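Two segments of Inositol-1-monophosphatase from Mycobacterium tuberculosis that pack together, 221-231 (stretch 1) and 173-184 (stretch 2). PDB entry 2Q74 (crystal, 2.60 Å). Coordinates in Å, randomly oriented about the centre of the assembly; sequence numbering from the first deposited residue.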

# COMPACT_ATOMS: atom_id res chain seq x y z
N GLY A 221 -5.26 -11.48 7.48
CA GLY A 221 -4.52 -11.10 8.69
C GLY A 221 -3.47 -10.03 8.43
O GLY A 221 -2.61 -9.80 9.26
N ARG A 222 -3.53 -9.38 7.27
CA ARG A 222 -2.58 -8.30 6.97
C ARG A 222 -3.02 -6.95 7.53
O ARG A 222 -2.22 -6.04 7.63
CB ARG A 222 -2.38 -8.21 5.47
CG ARG A 222 -1.95 -9.52 4.90
CD ARG A 222 -1.40 -9.37 3.51
NE ARG A 222 -1.33 -10.66 2.84
CZ ARG A 222 -0.75 -10.88 1.66
NH1 ARG A 222 -0.16 -9.89 1.00
NH2 ARG A 222 -0.77 -12.11 1.15
N LEU A 223 -4.31 -6.83 7.85
CA LEU A 223 -4.83 -5.74 8.66
C LEU A 223 -5.65 -6.39 9.76
O LEU A 223 -6.19 -7.48 9.56
CB LEU A 223 -5.75 -4.85 7.84
CG LEU A 223 -5.14 -4.07 6.68
CD1 LEU A 223 -6.30 -3.41 5.95
CD2 LEU A 223 -4.08 -3.04 7.14
N ASP A 224 -5.76 -5.72 10.91
CA ASP A 224 -6.61 -6.18 12.00
C ASP A 224 -8.03 -5.68 11.84
O ASP A 224 -8.97 -6.28 12.37
CB ASP A 224 -6.06 -5.69 13.33
CG ASP A 224 -4.76 -6.38 13.73
OD1 ASP A 224 -4.64 -7.62 13.68
OD2 ASP A 224 -3.84 -5.65 14.10
N ALA A 225 -8.20 -4.56 11.14
CA ALA A 225 -9.52 -4.00 10.84
C ALA A 225 -9.52 -3.08 9.67
O ALA A 225 -8.46 -2.58 9.20
CB ALA A 225 -10.06 -3.26 12.02
N TYR A 226 -10.73 -2.79 9.22
CA TYR A 226 -10.91 -1.87 8.11
C TYR A 226 -12.17 -1.07 8.30
O TYR A 226 -13.18 -1.62 8.68
CB TYR A 226 -10.97 -2.66 6.80
CG TYR A 226 -11.51 -1.89 5.63
CD1 TYR A 226 -10.81 -0.79 5.11
CD2 TYR A 226 -12.70 -2.27 5.01
CE1 TYR A 226 -11.30 -0.07 3.99
CE2 TYR A 226 -13.21 -1.57 3.91
CZ TYR A 226 -12.48 -0.46 3.39
OH TYR A 226 -12.98 0.22 2.32
N TYR A 227 -12.09 0.22 8.02
CA TYR A 227 -13.24 1.13 8.13
C TYR A 227 -13.26 2.13 6.96
O TYR A 227 -12.29 2.87 6.73
CB TYR A 227 -13.21 1.90 9.46
CG TYR A 227 -14.06 3.14 9.44
CD1 TYR A 227 -15.43 3.05 9.41
CD2 TYR A 227 -13.49 4.41 9.41
CE1 TYR A 227 -16.26 4.18 9.36
CE2 TYR A 227 -14.30 5.56 9.36
CZ TYR A 227 -15.70 5.43 9.35
OH TYR A 227 -16.58 6.51 9.31
N GLU A 228 -14.38 2.15 6.25
CA GLU A 228 -14.62 3.16 5.23
C GLU A 228 -16.08 3.60 5.16
O GLU A 228 -17.00 2.79 5.22
CB GLU A 228 -14.16 2.67 3.86
CG GLU A 228 -14.01 3.81 2.87
CD GLU A 228 -13.40 3.40 1.57
OE1 GLU A 228 -12.52 2.52 1.57
OE2 GLU A 228 -13.82 3.97 0.54
N HIS A 229 -16.25 4.91 5.01
CA HIS A 229 -17.55 5.54 4.89
C HIS A 229 -17.84 5.92 3.44
O HIS A 229 -17.27 6.89 2.93
CB HIS A 229 -17.58 6.79 5.76
CG HIS A 229 -18.93 7.39 5.91
ND1 HIS A 229 -19.87 6.89 6.78
CD2 HIS A 229 -19.51 8.46 5.29
CE1 HIS A 229 -20.98 7.62 6.70
NE2 HIS A 229 -20.78 8.58 5.81
N GLY A 230 -18.71 5.17 2.78
CA GLY A 230 -19.14 5.48 1.41
C GLY A 230 -18.56 4.57 0.34
O GLY A 230 -17.92 5.04 -0.60
N VAL A 231 -18.80 3.28 0.48
CA VAL A 231 -18.25 2.29 -0.43
C VAL A 231 -19.37 1.72 -1.28
O VAL A 231 -20.37 1.23 -0.76
CB VAL A 231 -17.56 1.15 0.35
CG1 VAL A 231 -16.97 0.11 -0.61
CG2 VAL A 231 -16.48 1.71 1.26
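Stretch 2 (173-184) SMALLGTGFGYS

The contact between these two segments is a parallel pairing of neighbouring β-strands, well bonded at its start, looser past Tyr 227, and close again at Gly 230 and Gly 182, and it illustrates how glycines in one strand leave room for the side chains of its neighbour. Stretch 2 enters from a short 3-10 segment at Ser 173 and Met 174, passes through Ala 175 in a loop, and enters a β-strand at Leu 176. It runs in the same direction as the strand of stretch 1 that begins at Ala 225, with the two axes inclined at 23° and approaching to 4.6 Å. Touching residues are at least 45 positions apart in sequence, so the strands meet through the fold and not through a tight turn.

The register is simple. Leu 177 lies beside Ala 225, their CA atoms 4.9 Å apart, and Gly 178 lies beside Tyr 226, with a CA to CA distance of 4.6 Å. In a parallel sheet, a residue on one strand typically bonds to the residues flanking its partner, and that ladder is evident here. The N of Ala 225 donates to the O of Leu 176 at 3.2 Å, and the N of Gly 178 returns a bond to the O of Ala 225 at 2.9 Å; the N of Tyr 227 then reaches the O of Gly 178 at 3.0 Å. The O of Leu 176 also accepts from the N of Asp 224 at 2.9 Å. Asp 224 anchors the start of the ladder a second time, because its side-chain OD2 accepts the N of Leu 176 at 2.8 Å, giving that amide a partner just before the regular pattern begins.

Side chains alternate between the two faces of the sheet. Ala 225, Tyr 227, Leu 177 and Thr 179 share one face, where CD1 of Leu 177 packs 3.6 Å from CB of Ala 225. Tyr 226 and Glu 228 occupy the other, joined by a very short hydrogen bond of 2.5 Å from OH of Tyr 226 to OE1 of Glu 228. On that face stretch 2 offers Gly 178 and Gly 180, and the space is already taken: a CB on Gly 178 would clash with CD1 of Leu 223, and one on Gly 180 would clash with OE1 of Glu 228.

Farther along, direct pairing gives way. The N of Gly 180 is 3.8 Å from the O of Tyr 227, and a water bridges the widening gap, donating to the O of Gly 180 at 3.2 Å and accepting from the N of His 229 at 2.6 Å. The chain of stretch 1 turns a corner at His 229 and Gly 230, yet the backbones draw together again, with the CA atoms of Gly 230 and Gly 182 only 4.1 Å apart. Here too glycine fits the space, since a CB on Gly 182 would clash with the O atoms of His 229 and Gly 230.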

# COMPACT_ATOMS: atom_id res chain seq x y z
N SER A 173 -5.54 -0.81 20.65
CA SER A 173 -4.27 -0.07 20.54
C SER A 173 -3.18 -0.90 19.90
O SER A 173 -2.10 -0.41 19.63
CB SER A 173 -3.77 0.34 21.92
OG SER A 173 -3.43 -0.80 22.68
N MET A 174 -3.48 -2.17 19.68
CA MET A 174 -2.58 -3.10 19.03
C MET A 174 -3.01 -3.42 17.59
O MET A 174 -2.37 -4.22 16.91
CB MET A 174 -2.54 -4.39 19.85
CG MET A 174 -1.85 -4.24 21.18
SD MET A 174 -0.05 -4.28 20.97
CE MET A 174 0.42 -2.56 20.65
N ALA A 175 -4.10 -2.80 17.15
CA ALA A 175 -4.71 -3.13 15.88
C ALA A 175 -4.16 -2.24 14.75
O ALA A 175 -3.98 -1.04 14.93
CB ALA A 175 -6.20 -3.02 15.99
N LEU A 176 -3.89 -2.86 13.59
CA LEU A 176 -3.53 -2.12 12.39
C LEU A 176 -4.79 -1.90 11.55
O LEU A 176 -5.43 -2.87 11.08
CB LEU A 176 -2.48 -2.89 11.60
CG LEU A 176 -1.90 -2.30 10.35
CD1 LEU A 176 -1.16 -1.03 10.68
CD2 LEU A 176 -0.99 -3.34 9.75
N LEU A 177 -5.15 -0.64 11.37
CA LEU A 177 -6.41 -0.27 10.76
C LEU A 177 -6.19 0.28 9.36
O LEU A 177 -5.39 1.19 9.16
CB LEU A 177 -7.09 0.77 11.62
CG LEU A 177 -8.42 1.31 11.11
CD1 LEU A 177 -9.55 0.27 11.28
CD2 LEU A 177 -8.73 2.57 11.86
N GLY A 178 -6.96 -0.24 8.40
CA GLY A 178 -6.99 0.32 7.07
C GLY A 178 -8.19 1.23 6.88
O GLY A 178 -9.27 0.99 7.43
N THR A 179 -8.02 2.29 6.12
CA THR A 179 -9.16 3.15 5.77
C THR A 179 -9.08 3.64 4.36
O THR A 179 -8.07 3.50 3.70
CB THR A 179 -9.27 4.37 6.69
OG1 THR A 179 -8.00 5.01 6.82
CG2 THR A 179 -9.74 3.93 8.03
N GLY A 180 -10.19 4.20 3.92
CA GLY A 180 -10.25 4.88 2.64
C GLY A 180 -11.21 6.04 2.72
O GLY A 180 -11.90 6.23 3.72
N PHE A 181 -11.19 6.85 1.66
CA PHE A 181 -12.16 7.92 1.48
C PHE A 181 -13.16 7.39 0.48
O PHE A 181 -12.79 6.99 -0.63
CB PHE A 181 -11.47 9.18 0.96
CG PHE A 181 -10.57 9.85 1.97
CD1 PHE A 181 -9.29 10.27 1.63
CD2 PHE A 181 -11.02 10.08 3.27
CE1 PHE A 181 -8.48 10.89 2.56
CE2 PHE A 181 -10.21 10.70 4.20
CZ PHE A 181 -8.94 11.12 3.84
N GLY A 182 -14.42 7.34 0.91
CA GLY A 182 -15.49 6.72 0.14
C GLY A 182 -16.28 7.75 -0.64
O GLY A 182 -16.43 8.89 -0.20
N TYR A 183 -16.80 7.34 -1.80
CA TYR A 183 -17.54 8.26 -2.69
C TYR A 183 -16.52 9.19 -3.38
O TYR A 183 -15.37 8.77 -3.60
CB TYR A 183 -18.62 9.05 -1.90
N SER A 184 -16.92 10.42 -3.70
CA SER A 184 -16.03 11.38 -4.38
C SER A 184 -15.61 12.54 -3.45
O SER A 184 -15.98 12.54 -2.26
CB SER A 184 -16.71 11.93 -5.66
OG SER A 184 -17.69 12.93 -5.35
O HOH W 1 -14.49 6.84 5.41